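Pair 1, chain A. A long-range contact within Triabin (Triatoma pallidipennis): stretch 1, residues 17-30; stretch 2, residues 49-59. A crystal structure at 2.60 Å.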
# COMPACT_ATOMS: atom_id res chain seq x y z
N PRO A 17 -10.79 9.35 -22.56
CA PRO A 17 -10.00 10.55 -22.82
C PRO A 17 -10.65 11.89 -22.54
O PRO A 17 -9.98 12.81 -22.06
CB PRO A 17 -9.63 10.40 -24.30
CG PRO A 17 -10.74 9.60 -24.85
CD PRO A 17 -10.90 8.55 -23.79
N GLU A 18 -11.95 12.02 -22.78
CA GLU A 18 -12.59 13.30 -22.53
C GLU A 18 -12.94 13.59 -21.07
O GLU A 18 -13.29 14.72 -20.73
CB GLU A 18 -13.80 13.51 -23.44
CG GLU A 18 -14.05 14.98 -23.78
CD GLU A 18 -12.80 15.71 -24.30
OE1 GLU A 18 -12.04 15.13 -25.12
OE2 GLU A 18 -12.58 16.87 -23.89
N GLU A 19 -12.89 12.58 -20.21
CA GLU A 19 -13.16 12.81 -18.80
C GLU A 19 -11.85 13.32 -18.21
O GLU A 19 -11.84 14.06 -17.23
CB GLU A 19 -13.59 11.52 -18.09
CG GLU A 19 -15.08 11.22 -18.18
CD GLU A 19 -15.52 10.11 -17.23
OE1 GLU A 19 -15.20 8.93 -17.49
OE2 GLU A 19 -16.20 10.42 -16.23
N PHE A 20 -10.75 12.91 -18.83
CA PHE A 20 -9.45 13.35 -18.38
C PHE A 20 -9.09 14.71 -18.96
O PHE A 20 -8.75 15.62 -18.21
CB PHE A 20 -8.35 12.36 -18.73
CG PHE A 20 -7.00 12.79 -18.25
CD1 PHE A 20 -6.25 13.71 -18.99
CD2 PHE A 20 -6.51 12.36 -17.03
CE1 PHE A 20 -5.04 14.19 -18.51
CE2 PHE A 20 -5.30 12.84 -16.54
CZ PHE A 20 -4.56 13.76 -17.29
N PHE A 21 -9.10 14.81 -20.28
CA PHE A 21 -8.76 16.08 -20.93
C PHE A 21 -9.90 17.07 -20.81
O PHE A 21 -10.56 17.44 -21.79
CB PHE A 21 -8.35 15.87 -22.38
CG PHE A 21 -7.10 15.07 -22.51
CD1 PHE A 21 -5.88 15.60 -22.10
CD2 PHE A 21 -7.14 13.77 -23.00
CE1 PHE A 21 -4.72 14.84 -22.18
CE2 PHE A 21 -5.98 13.01 -23.08
CZ PHE A 21 -4.77 13.54 -22.67
N ASN A 22 -10.09 17.51 -19.58
CA ASN A 22 -11.12 18.46 -19.23
C ASN A 22 -10.74 18.94 -17.84
O ASN A 22 -10.43 18.14 -16.97
CB ASN A 22 -12.48 17.76 -19.19
CG ASN A 22 -13.61 18.67 -18.74
OD1 ASN A 22 -13.66 19.85 -19.12
ND2 ASN A 22 -14.51 18.14 -17.92
N GLY A 23 -10.68 20.26 -17.67
CA GLY A 23 -10.33 20.80 -16.37
C GLY A 23 -8.86 21.07 -16.10
O GLY A 23 -8.07 21.28 -17.03
N THR A 24 -8.51 21.06 -14.83
CA THR A 24 -7.14 21.32 -14.39
C THR A 24 -6.60 20.18 -13.53
O THR A 24 -7.29 19.65 -12.66
CB THR A 24 -7.07 22.64 -13.58
OG1 THR A 24 -7.65 23.71 -14.34
CG2 THR A 24 -5.63 22.98 -13.22
N TRP A 25 -5.36 19.80 -13.82
CA TRP A 25 -4.65 18.76 -13.09
C TRP A 25 -3.36 19.41 -12.64
O TRP A 25 -2.77 20.20 -13.38
CB TRP A 25 -4.30 17.58 -13.99
CG TRP A 25 -5.47 16.76 -14.45
CD1 TRP A 25 -6.10 16.83 -15.65
CD2 TRP A 25 -6.07 15.67 -13.74
NE1 TRP A 25 -7.06 15.84 -15.75
CE2 TRP A 25 -7.05 15.11 -14.58
CE3 TRP A 25 -5.87 15.10 -12.47
CZ2 TRP A 25 -7.83 14.01 -14.20
CZ3 TRP A 25 -6.65 14.01 -12.10
CH2 TRP A 25 -7.61 13.48 -12.96
N TYR A 26 -2.94 19.12 -11.42
CA TYR A 26 -1.70 19.66 -10.88
C TYR A 26 -0.72 18.50 -10.80
O TYR A 26 -1.09 17.41 -10.38
CB TYR A 26 -1.94 20.26 -9.51
CG TYR A 26 -2.74 21.55 -9.55
CD1 TYR A 26 -4.13 21.53 -9.54
CD2 TYR A 26 -2.09 22.78 -9.58
CE1 TYR A 26 -4.86 22.72 -9.55
CE2 TYR A 26 -2.80 23.96 -9.58
CZ TYR A 26 -4.18 23.93 -9.56
OH TYR A 26 -4.88 25.12 -9.52
N LEU A 27 0.52 18.73 -11.19
CA LEU A 27 1.52 17.69 -11.19
C LEU A 27 2.85 18.16 -10.58
O LEU A 27 3.53 19.00 -11.16
CB LEU A 27 1.71 17.21 -12.64
CG LEU A 27 2.96 16.51 -13.14
CD1 LEU A 27 3.19 15.19 -12.44
CD2 LEU A 27 2.79 16.28 -14.62
N ALA A 28 3.18 17.65 -9.40
CA ALA A 28 4.41 18.01 -8.71
C ALA A 28 5.41 16.88 -8.86
O ALA A 28 5.02 15.71 -8.95
CB ALA A 28 4.15 18.28 -7.25
N HIS A 29 6.68 17.23 -8.88
CA HIS A 29 7.73 16.23 -9.02
C HIS A 29 8.34 15.81 -7.70
O HIS A 29 9.30 15.05 -7.66
CB HIS A 29 8.82 16.71 -9.99
CG HIS A 29 8.42 16.62 -11.43
ND1 HIS A 29 9.05 15.78 -12.32
CD2 HIS A 29 7.44 17.25 -12.13
CE1 HIS A 29 8.48 15.90 -13.51
NE2 HIS A 29 7.50 16.78 -13.42
N GLY A 30 7.74 16.28 -6.61
CA GLY A 30 8.22 15.96 -5.28
C GLY A 30 7.37 16.71 -4.27
O GLY A 30 6.74 17.70 -4.63
N GLY A 49 -11.40 20.01 -25.27
CA GLY A 49 -10.76 19.55 -24.05
C GLY A 49 -9.58 20.39 -23.58
O GLY A 49 -8.50 19.86 -23.32
N PHE A 50 -9.81 21.69 -23.45
CA PHE A 50 -8.78 22.64 -23.00
C PHE A 50 -8.41 22.32 -21.55
O PHE A 50 -8.96 22.90 -20.61
CB PHE A 50 -9.32 24.07 -23.12
CG PHE A 50 -8.32 25.14 -22.80
CD1 PHE A 50 -7.33 25.49 -23.72
CD2 PHE A 50 -8.40 25.84 -21.60
CE1 PHE A 50 -6.44 26.52 -23.44
CE2 PHE A 50 -7.51 26.87 -21.31
CZ PHE A 50 -6.53 27.21 -22.24
N THR A 51 -7.49 21.38 -21.39
CA THR A 51 -7.04 20.95 -20.07
C THR A 51 -5.80 21.72 -19.66
O THR A 51 -4.88 21.89 -20.46
CB THR A 51 -6.69 19.48 -20.08
OG1 THR A 51 -7.64 18.77 -20.88
CG2 THR A 51 -6.71 18.93 -18.66
N GLN A 52 -5.77 22.18 -18.42
CA GLN A 52 -4.62 22.91 -17.92
C GLN A 52 -3.84 22.02 -16.96
O GLN A 52 -4.37 21.60 -15.93
CB GLN A 52 -5.05 24.18 -17.20
CG GLN A 52 -5.98 25.07 -17.99
CD GLN A 52 -6.45 26.26 -17.18
OE1 GLN A 52 -6.87 26.12 -16.03
NE2 GLN A 52 -6.36 27.44 -17.77
N ILE A 53 -2.62 21.66 -17.34
CA ILE A 53 -1.77 20.84 -16.51
C ILE A 53 -0.76 21.82 -15.92
O ILE A 53 -0.07 22.51 -16.66
CB ILE A 53 -1.00 19.77 -17.32
CG1 ILE A 53 -1.94 18.95 -18.20
CG2 ILE A 53 -0.20 18.88 -16.37
CD1 ILE A 53 -2.52 17.71 -17.57
N VAL A 54 -0.76 21.96 -14.61
CA VAL A 54 0.18 22.84 -13.94
C VAL A 54 1.26 21.91 -13.41
O VAL A 54 1.00 21.09 -12.54
CB VAL A 54 -0.50 23.60 -12.78
CG1 VAL A 54 0.52 24.39 -12.00
CG2 VAL A 54 -1.56 24.53 -13.32
N GLU A 55 2.45 21.98 -14.01
CA GLU A 55 3.57 21.13 -13.61
C GLU A 55 4.53 21.89 -12.70
O GLU A 55 4.94 23.00 -13.01
CB GLU A 55 4.31 20.61 -14.84
CG GLU A 55 5.40 19.61 -14.51
CD GLU A 55 5.79 18.76 -15.70
OE1 GLU A 55 5.09 18.78 -16.72
OE2 GLU A 55 6.81 18.05 -15.61
N ILE A 56 4.93 21.25 -11.60
CA ILE A 56 5.82 21.86 -10.62
C ILE A 56 7.06 21.02 -10.33
O ILE A 56 6.99 19.79 -10.31
CB ILE A 56 5.08 22.03 -9.29
CG1 ILE A 56 3.75 22.76 -9.50
CG2 ILE A 56 5.93 22.79 -8.31
CD1 ILE A 56 2.60 22.20 -8.69
N GLY A 57 8.19 21.70 -10.14
CA GLY A 57 9.44 21.04 -9.80
C GLY A 57 10.27 20.42 -10.91
O GLY A 57 11.27 19.72 -10.63
N TYR A 58 9.88 20.65 -12.16
CA TYR A 58 10.61 20.09 -13.29
C TYR A 58 11.70 21.05 -13.72
O TYR A 58 11.47 21.97 -14.49
CB TYR A 58 9.66 19.79 -14.45
CG TYR A 58 10.24 18.87 -15.50
CD1 TYR A 58 10.96 17.73 -15.14
CD2 TYR A 58 10.04 19.12 -16.85
CE1 TYR A 58 11.48 16.88 -16.11
CE2 TYR A 58 10.55 18.28 -17.83
CZ TYR A 58 11.27 17.16 -17.45
OH TYR A 58 11.78 16.33 -18.42
N ASN A 59 12.90 20.79 -13.23
CA ASN A 59 14.09 21.59 -13.51
C ASN A 59 14.40 21.91 -14.97
O ASN A 59 15.23 22.77 -15.24
CB ASN A 59 15.31 20.93 -12.86
CG ASN A 59 15.35 19.43 -13.09
OD1 ASN A 59 15.36 18.96 -14.23
ND2 ASN A 59 15.32 18.67 -12.00

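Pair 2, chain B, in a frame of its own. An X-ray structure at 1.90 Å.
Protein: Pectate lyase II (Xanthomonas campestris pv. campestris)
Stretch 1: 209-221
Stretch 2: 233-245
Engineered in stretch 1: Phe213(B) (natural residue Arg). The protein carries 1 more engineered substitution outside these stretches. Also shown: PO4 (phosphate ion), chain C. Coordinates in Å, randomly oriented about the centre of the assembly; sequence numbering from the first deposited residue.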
# COMPACT_ATOMS: atom_id res chain seq x y z
N PRO B 209 3.39 -7.21 1.03
CA PRO B 209 3.27 -6.39 2.24
C PRO B 209 3.80 -7.10 3.49
O PRO B 209 4.04 -8.30 3.47
CB PRO B 209 1.76 -6.22 2.37
CG PRO B 209 1.20 -7.52 1.84
CD PRO B 209 2.20 -8.07 0.85
N LEU B 210 4.01 -6.33 4.55
CA LEU B 210 4.19 -6.92 5.87
C LEU B 210 2.79 -7.04 6.46
O LEU B 210 2.15 -6.02 6.74
CB LEU B 210 5.08 -6.05 6.76
CG LEU B 210 5.61 -6.59 8.10
CD1 LEU B 210 6.56 -5.58 8.73
CD2 LEU B 210 4.50 -6.96 9.09
N GLN B 211 2.31 -8.27 6.61
CA GLN B 211 0.97 -8.50 7.14
C GLN B 211 1.01 -9.07 8.55
O GLN B 211 1.63 -10.11 8.78
CB GLN B 211 0.18 -9.43 6.21
CG GLN B 211 -1.25 -9.72 6.68
CD GLN B 211 -1.95 -10.80 5.87
OE1 GLN B 211 -1.52 -11.13 4.76
NE2 GLN B 211 -3.02 -11.35 6.42
N ARG B 212 0.35 -8.38 9.47
CA ARG B 212 0.13 -8.89 10.82
C ARG B 212 -1.37 -9.09 11.04
O ARG B 212 -2.14 -8.13 10.88
CB ARG B 212 0.66 -7.92 11.87
CG ARG B 212 2.17 -7.86 12.02
CD ARG B 212 2.49 -6.92 13.17
NE ARG B 212 3.90 -6.84 13.52
CZ ARG B 212 4.73 -5.88 13.09
NH1 ARG B 212 4.30 -4.93 12.28
NH2 ARG B 212 6.00 -5.89 13.48
N PHE B 213 -1.76 -10.31 11.40
CA PHE B 213 -3.17 -10.67 11.64
C PHE B 213 -4.03 -10.56 10.37
O PHE B 213 -3.53 -10.23 9.30
CB PHE B 213 -3.80 -9.82 12.76
CG PHE B 213 -2.98 -9.75 14.02
CD1 PHE B 213 -3.11 -10.72 15.01
CD2 PHE B 213 -2.11 -8.68 14.24
CE1 PHE B 213 -2.35 -10.66 16.18
CE2 PHE B 213 -1.35 -8.61 15.42
CZ PHE B 213 -1.48 -9.60 16.39
N GLY B 214 -5.32 -10.85 10.51
CA GLY B 214 -6.30 -10.64 9.45
C GLY B 214 -6.17 -11.55 8.24
O GLY B 214 -5.40 -12.51 8.25
N LEU B 215 -6.94 -11.24 7.21
CA LEU B 215 -6.92 -12.00 5.96
C LEU B 215 -6.59 -11.08 4.80
O LEU B 215 -7.04 -9.93 4.76
CB LEU B 215 -8.27 -12.68 5.71
CG LEU B 215 -8.83 -13.60 6.81
CD1 LEU B 215 -10.27 -14.00 6.48
CD2 LEU B 215 -7.96 -14.83 7.01
N SER B 216 -5.81 -11.59 3.86
CA SER B 216 -5.49 -10.84 2.66
C SER B 216 -5.58 -11.71 1.41
O SER B 216 -5.47 -12.94 1.47
CB SER B 216 -4.10 -10.19 2.76
OG SER B 216 -3.07 -11.15 2.58
N HIS B 217 -5.81 -11.04 0.28
CA HIS B 217 -5.78 -11.68 -1.02
C HIS B 217 -4.80 -10.89 -1.87
O HIS B 217 -5.04 -9.72 -2.20
CB HIS B 217 -7.19 -11.70 -1.62
CG HIS B 217 -7.29 -12.46 -2.91
ND1 HIS B 217 -8.28 -12.20 -3.83
CD2 HIS B 217 -6.54 -13.46 -3.42
CE1 HIS B 217 -8.14 -13.02 -4.86
NE2 HIS B 217 -7.09 -13.79 -4.64
N ILE B 218 -3.68 -11.52 -2.20
CA ILE B 218 -2.59 -10.89 -2.93
C ILE B 218 -2.46 -11.58 -4.28
O ILE B 218 -1.92 -12.69 -4.36
CB ILE B 218 -1.26 -10.96 -2.11
CG1 ILE B 218 -1.43 -10.26 -0.75
CG2 ILE B 218 -0.08 -10.36 -2.89
CD1 ILE B 218 -0.42 -10.69 0.31
N TYR B 219 -2.98 -10.95 -5.34
CA TYR B 219 -3.01 -11.59 -6.66
C TYR B 219 -2.64 -10.66 -7.81
O TYR B 219 -2.87 -9.46 -7.73
CB TYR B 219 -4.38 -12.27 -6.91
CG TYR B 219 -5.53 -11.36 -7.31
CD1 TYR B 219 -5.79 -11.08 -8.65
CD2 TYR B 219 -6.37 -10.81 -6.35
CE1 TYR B 219 -6.86 -10.24 -9.02
CE2 TYR B 219 -7.44 -9.99 -6.70
CZ TYR B 219 -7.67 -9.71 -8.04
OH TYR B 219 -8.73 -8.89 -8.38
N ASN B 220 -2.07 -11.23 -8.87
CA ASN B 220 -1.71 -10.49 -10.09
C ASN B 220 -0.77 -9.30 -9.88
O ASN B 220 -0.80 -8.33 -10.65
CB ASN B 220 -2.97 -10.03 -10.85
CG ASN B 220 -3.71 -11.17 -11.53
OD1 ASN B 220 -3.18 -12.27 -11.70
ND2 ASN B 220 -4.95 -10.90 -11.92
N ASN B 221 0.05 -9.37 -8.83
CA ASN B 221 1.08 -8.37 -8.58
C ASN B 221 2.40 -8.78 -9.22
O ASN B 221 2.71 -9.97 -9.33
CB ASN B 221 1.28 -8.13 -7.09
CG ASN B 221 0.00 -7.74 -6.38
OD1 ASN B 221 -0.47 -6.61 -6.51
ND2 ASN B 221 -0.56 -8.66 -5.61
N VAL B 233 4.04 -12.66 6.01
CA VAL B 233 2.79 -12.92 6.73
C VAL B 233 3.09 -13.34 8.16
O VAL B 233 3.84 -14.29 8.39
CB VAL B 233 1.93 -13.99 6.02
CG1 VAL B 233 0.53 -14.00 6.60
CG2 VAL B 233 1.87 -13.73 4.52
N ARG B 234 2.49 -12.65 9.12
CA ARG B 234 2.87 -12.78 10.53
C ARG B 234 1.66 -12.74 11.46
O ARG B 234 0.56 -12.37 11.05
CB ARG B 234 3.85 -11.67 10.91
CG ARG B 234 5.22 -11.78 10.26
CD ARG B 234 5.83 -10.41 9.99
NE ARG B 234 6.35 -9.79 11.20
CZ ARG B 234 7.29 -8.84 11.23
NH1 ARG B 234 7.83 -8.39 10.10
NH2 ARG B 234 7.69 -8.34 12.39
N MET B 235 1.87 -13.14 12.71
CA MET B 235 0.86 -13.07 13.78
C MET B 235 -0.48 -13.75 13.46
O MET B 235 -1.55 -13.19 13.72
CB MET B 235 0.63 -11.61 14.21
CG MET B 235 1.83 -10.93 14.88
SD MET B 235 2.58 -11.88 16.22
CE MET B 235 1.21 -12.06 17.37
N GLY B 236 -0.41 -14.95 12.89
CA GLY B 236 -1.61 -15.72 12.59
C GLY B 236 -2.39 -15.25 11.37
O GLY B 236 -3.44 -15.81 11.04
N GLY B 237 -1.89 -14.21 10.70
CA GLY B 237 -2.48 -13.74 9.45
C GLY B 237 -2.45 -14.83 8.39
O GLY B 237 -1.56 -15.69 8.40
N ILE B 238 -3.43 -14.81 7.50
CA ILE B 238 -3.44 -15.74 6.37
C ILE B 238 -3.55 -14.94 5.07
O ILE B 238 -4.36 -14.02 4.96
CB ILE B 238 -4.59 -16.78 6.47
CG1 ILE B 238 -4.47 -17.59 7.78
CG2 ILE B 238 -4.59 -17.72 5.26
CD1 ILE B 238 -5.68 -18.45 8.12
N ALA B 239 -2.71 -15.29 4.09
CA ALA B 239 -2.73 -14.62 2.79
C ALA B 239 -2.99 -15.62 1.67
O ALA B 239 -2.28 -16.61 1.53
CB ALA B 239 -1.42 -13.89 2.55
N LYS B 240 -4.03 -15.35 0.88
CA LYS B 240 -4.24 -16.08 -0.37
C LYS B 240 -3.37 -15.42 -1.43
O LYS B 240 -3.66 -14.31 -1.88
CB LYS B 240 -5.72 -16.07 -0.77
CG LYS B 240 -6.02 -16.90 -2.02
CD LYS B 240 -7.51 -16.94 -2.33
CE LYS B 240 -7.79 -17.84 -3.52
NZ LYS B 240 -7.56 -19.29 -3.22
N ILE B 241 -2.30 -16.11 -1.81
CA ILE B 241 -1.31 -15.58 -2.76
C ILE B 241 -1.48 -16.29 -4.10
O ILE B 241 -1.12 -17.46 -4.25
CB ILE B 241 0.13 -15.74 -2.21
CG1 ILE B 241 0.26 -15.06 -0.84
CG2 ILE B 241 1.16 -15.17 -3.20
CD1 ILE B 241 1.56 -15.34 -0.10
N GLU B 242 -2.01 -15.55 -5.08
CA GLU B 242 -2.52 -16.15 -6.31
C GLU B 242 -2.04 -15.42 -7.57
O GLU B 242 -2.12 -14.20 -7.65
CB GLU B 242 -4.06 -16.15 -6.26
CG GLU B 242 -4.75 -16.78 -7.46
CD GLU B 242 -6.27 -16.69 -7.40
OE1 GLU B 242 -6.92 -17.22 -8.32
OE2 GLU B 242 -6.81 -16.08 -6.44
N SER B 243 -1.55 -16.19 -8.54
CA SER B 243 -1.23 -15.67 -9.88
C SER B 243 -0.38 -14.39 -9.91
O SER B 243 -0.62 -13.50 -10.74
CB SER B 243 -2.51 -15.49 -10.70
OG SER B 243 -3.14 -16.73 -10.95
N ASN B 244 0.59 -14.30 -9.02
CA ASN B 244 1.55 -13.20 -9.04
C ASN B 244 2.71 -13.55 -9.98
O ASN B 244 2.85 -14.70 -10.41
CB ASN B 244 2.07 -12.89 -7.63
CG ASN B 244 0.96 -12.57 -6.65
OD1 ASN B 244 0.52 -13.43 -5.88
ND2 ASN B 244 0.49 -11.33 -6.67
N TYR B 245 3.53 -12.56 -10.29
CA TYR B 245 4.73 -12.74 -11.11
C TYR B 245 5.93 -12.33 -10.27
O TYR B 245 6.11 -11.14 -9.98
CB TYR B 245 4.62 -11.89 -12.38
CG TYR B 245 5.60 -12.22 -13.49
CD1 TYR B 245 5.16 -12.80 -14.68
CD2 TYR B 245 6.96 -11.92 -13.37
CE1 TYR B 245 6.04 -13.10 -15.71
CE2 TYR B 245 7.86 -12.21 -14.40
CZ TYR B 245 7.39 -12.80 -15.56
OH TYR B 245 8.26 -13.09 -16.58
P PO4 C . 10.73 -6.31 11.24
O1 PO4 C . 10.21 -6.94 9.97
O2 PO4 C . 11.05 -4.85 11.00
O3 PO4 C . 11.99 -7.03 11.67
O4 PO4 C . 9.69 -6.42 12.34

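The sharpest difference lies in where each pair places its histidine–glutamate hydrogen bond. In pair 1 it sits beyond the end of the first strand: NE2 of His29(A) donates to OE2 of Glu55(A) at 2.6 Å. In pair 2 it lies within the ladder: NE2 of His217(B) donates to OE2 of Glu242(B) at 2.9 Å. These residues do not match. His217(B) falls on Tyr26(A), and Glu242(B) on Ile56(A).

The backbones nevertheless agree closely. Fourteen central residues superpose with an RMSD of 0.5 Å. Each pair has two parallel strands whose axes approach to 4.6 Å at 14°. Five bridges correspond, from Thr24(A)–Gln52(A) and Leu215(B)–Ile238(B) to Ala28(A)–Ile56(A) and Tyr219(B)–Glu242(B). The hydrogen bonding follows the same pattern. N of Gln52(A) donates to O of Gly23(A) at 2.8 Å, and N of Ile238(B) donates to O of Gly214(B) at 3.1 Å. The two glycines superpose, and both have positive phi.

At the first bridge, pair 1 is polar. OG1 of Thr24(A) donates to OE1 of Gln52(A) at 3.0 Å. Pair 2 uses an apolar contact, with CD2 of Leu215(B) 3.9 Å from CB of Ile238(B).

The next bridge shows a contrast in size. Trp25(A) packs its CB 4.0 Å from CD1 of Ile53(A). Its NE1 also donates to O of Phe20(A) at 3.0 Å, tying the indole to the preceding helix. The matching residues are Ser216(B) and Ala239(B). Here OG of Ser216(B) lies 3.2 Å from CB of Ala239(B) and donates to OE1 of Gln211(B) at 2.7 Å. Ile218(B), matched to Leu27(A), also reaches this alanine, with CD1 4.0 Å from CB of Ala239(B).

At the third bridge, CD2 of Tyr26(A) approaches CB of Val54(A) at 3.7 Å. In pair 2, CD2 of His217(B) lies 3.8 Å from CG of Lys240(B), whose side-chain end leads away from the first stretch.

Before the shared ladder, pair 2 has a second one, displaced in register by one residue. A type I' turn from Arg234(B) to Gly237(B) accompanies the shift. The engineered Phe213(B) matches Asn22(A). Its ring face receives CB of Met235(B), 3.6 Å from the ring centroid. The guanidinium groups of Arg212(B) and Arg234(B) lie face to face. Their NH2 atoms are 3.2 Å apart despite like charge. Arg234(B) binds phosphate, with NH1 donating to PO4 O1 and NH2 to PO4 O4, both at 2.8 Å.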